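Local coordinates for protein arginine kinase (Anthopleura japonica, PDB 4RF6) that catalyses the reversible transfer of phosphate from ATP to L-arginine, giving phosphoarginine and ADP, at residues Lys116-Asp121 with Asp350-Val355. Numbering follows the deposited sequence.
Sequences KAPDLD and DMYDGV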
loop_
_atom_site.group_PDB
_atom_site.type_symbol
_atom_site.label_atom_id
_atom_site.label_comp_id
_atom_site.label_asym_id
_atom_site.label_seq_id
_atom_site.Cartn_x
_atom_site.Cartn_y
_atom_site.Cartn_z
ATOM N N LYS A 116 -7.021 -20.468 -11.821
ATOM C CA LYS A 116 -8.380 -19.972 -11.652
ATOM C C LYS A 116 -8.429 -19.185 -10.351
ATOM O O LYS A 116 -8.530 -19.764 -9.267
ATOM C CB LYS A 116 -9.372 -21.136 -11.619
ATOM C CG LYS A 116 -9.223 -22.112 -12.787
ATOM C CD LYS A 116 -9.302 -21.382 -14.127
ATOM C CE LYS A 116 -9.424 -22.348 -15.307
ATOM N NZ LYS A 116 -8.122 -22.961 -15.703
ATOM N N ALA A 117 -8.337 -17.863 -10.456
ATOM C CA ALA A 117 -8.221 -17.024 -9.266
ATOM C C ALA A 117 -9.026 -15.736 -9.345
ATOM O O ALA A 117 -8.464 -14.660 -9.570
ATOM C CB ALA A 117 -6.759 -16.707 -8.995
ATOM N N PRO A 118 -10.349 -15.834 -9.154
ATOM C CA PRO A 118 -11.163 -14.622 -9.033
ATOM C C PRO A 118 -10.700 -13.819 -7.820
ATOM O O PRO A 118 -10.501 -14.421 -6.761
ATOM C CB PRO A 118 -12.568 -15.170 -8.774
ATOM C CG PRO A 118 -12.547 -16.574 -9.291
ATOM C CD PRO A 118 -11.152 -17.067 -9.067
ATOM N N ASP A 119 -10.541 -12.504 -7.965
ATOM C CA ASP A 119 -9.969 -11.659 -6.908
ATOM C C ASP A 119 -10.611 -11.881 -5.531
ATOM O O ASP A 119 -11.808 -11.647 -5.348
ATOM C CB ASP A 119 -10.042 -10.181 -7.307
ATOM C CG ASP A 119 -9.111 -9.304 -6.481
ATOM O OD1 ASP A 119 -8.224 -9.852 -5.788
ATOM O OD2 ASP A 119 -9.263 -8.067 -6.539
ATOM N N LEU A 120 -9.806 -12.334 -4.572
ATOM C CA LEU A 120 -10.300 -12.747 -3.253
ATOM C C LEU A 120 -10.901 -11.618 -2.424
ATOM O O LEU A 120 -11.939 -11.795 -1.779
ATOM C CB LEU A 120 -9.178 -13.406 -2.441
ATOM C CG LEU A 120 -8.775 -14.814 -2.859
ATOM C CD1 LEU A 120 -7.568 -15.315 -2.079
ATOM C CD2 LEU A 120 -9.953 -15.756 -2.689
ATOM N N ASP A 121 -10.246 -10.461 -2.444
ATOM C CA ASP A 121 -10.525 -9.420 -1.463
ATOM C C ASP A 121 -10.315 -8.015 -2.037
ATOM O O ASP A 121 -9.398 -7.303 -1.630
ATOM C CB ASP A 121 -9.611 -9.661 -0.259
ATOM C CG ASP A 121 -9.860 -8.704 0.878
ATOM O OD1 ASP A 121 -10.999 -8.199 1.011
ATOM O OD2 ASP A 121 -8.899 -8.471 1.644
ATOM N N ASP A 350 -2.377 -23.301 -5.149
ATOM C CA ASP A 350 -2.337 -23.675 -3.734
ATOM C C ASP A 350 -2.335 -22.420 -2.865
ATOM O O ASP A 350 -2.989 -22.362 -1.822
ATOM C CB ASP A 350 -1.089 -24.506 -3.420
ATOM C CG ASP A 350 -1.154 -25.910 -3.985
ATOM O OD1 ASP A 350 -2.244 -26.314 -4.437
ATOM O OD2 ASP A 350 -0.108 -26.603 -3.965
ATOM N N MET A 351 -1.587 -21.419 -3.314
ATOM C CA MET A 351 -1.466 -20.150 -2.608
ATOM C C MET A 351 -2.821 -19.475 -2.525
ATOM O O MET A 351 -3.225 -18.965 -1.475
ATOM C CB MET A 351 -0.516 -19.232 -3.366
ATOM C CG MET A 351 0.170 -18.238 -2.485
ATOM S SD MET A 351 1.300 -19.123 -1.400
ATOM C CE MET A 351 1.086 -18.127 0.058
ATOM N N TYR A 352 -3.515 -19.467 -3.657
ATOM C CA TYR A 352 -4.838 -18.873 -3.757
ATOM C C TYR A 352 -5.857 -19.643 -2.915
ATOM O O TYR A 352 -6.612 -19.048 -2.137
ATOM C CB TYR A 352 -5.278 -18.853 -5.225
ATOM C CG TYR A 352 -6.671 -18.315 -5.434
ATOM C CD1 TYR A 352 -6.901 -16.948 -5.516
ATOM C CD2 TYR A 352 -7.761 -19.171 -5.549
ATOM C CE1 TYR A 352 -8.172 -16.449 -5.709
ATOM C CE2 TYR A 352 -9.044 -18.676 -5.733
ATOM C CZ TYR A 352 -9.238 -17.315 -5.811
ATOM O OH TYR A 352 -10.506 -16.811 -5.994
ATOM N N ASP A 353 -5.880 -20.964 -3.085
ATOM C CA ASP A 353 -6.841 -21.810 -2.385
ATOM C C ASP A 353 -6.570 -21.775 -0.884
ATOM O O ASP A 353 -7.499 -21.727 -0.067
ATOM C CB ASP A 353 -6.773 -23.256 -2.893
ATOM C CG ASP A 353 -7.171 -23.398 -4.358
ATOM O OD1 ASP A 353 -7.727 -22.445 -4.931
ATOM O OD2 ASP A 353 -6.928 -24.484 -4.932
ATOM N N GLY A 354 -5.292 -21.791 -0.522
ATOM C CA GLY A 354 -4.894 -21.760 0.875
ATOM C C GLY A 354 -5.271 -20.474 1.589
ATOM O O GLY A 354 -5.886 -20.511 2.660
ATOM N N VAL A 355 -4.895 -19.337 1.006
ATOM C CA VAL A 355 -5.245 -18.029 1.565
ATOM C C VAL A 355 -6.760 -17.873 1.655
ATOM O O VAL A 355 -7.287 -17.344 2.638
ATOM C CB VAL A 355 -4.633 -16.870 0.737
ATOM C CG1 VAL A 355 -5.193 -15.526 1.189
ATOM C CG2 VAL A 355 -3.111 -16.870 0.852
#
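The phenol ring of Y352 overlaps the backbone and methyl group of A117 with one of its faces. A117 CA stands 3.7 Å from the ring centroid and 18° off the ring normal, which identifies a CH-pi contact, while A117 CB lies 3.5 Å from Y352 CD1. L120 approaches from the other side of the ring plane, but obliquely: its CG comes within 3.3 Å of Y352 CE1, a tight approach, and its CD2 branch reaches 3.5 Å from Y352 OH. The ring thus lies between A117 and L120. The side chain of Y352 leaves the helix in the direction of the loop, with CG anti to the backbone N (chi1 177°). Its hydroxyl donates a short hydrogen bond, OH to P118 O at 2.5 Å, lying in the carbonyl plane on a lone pair with a C=O...donor angle of 137°. Beside this bond the P118 and Y352 side chains cross at about a right angle, with P118 CD 3.2 Å from Y352 OH. In the phosphagen kinase fold, 116-121 belongs to the loop that runs from helix 86-96 to strand 127-136, a strand inside the antiparallel sheet of the catalytic domain, and Y352 sits on the long helix 344-370. The tyrosine therefore ties this connecting segment to that helix. One turn on, V355 meets the other leucine branch, L120 CD1 to V355 CG1 at 4.0 Å, and both side chains also touch I127 of the strand; V355 packs near V290, a predicted ATP-binding residue. On either side of L120 in sequence the loop is held by polar bonds: D121 OD1 accepts from R125 N, D121 OD2 from Y126 N and I127 N, and S244 OG is hydrogen-bonded to both D119 OD1 and D121 N.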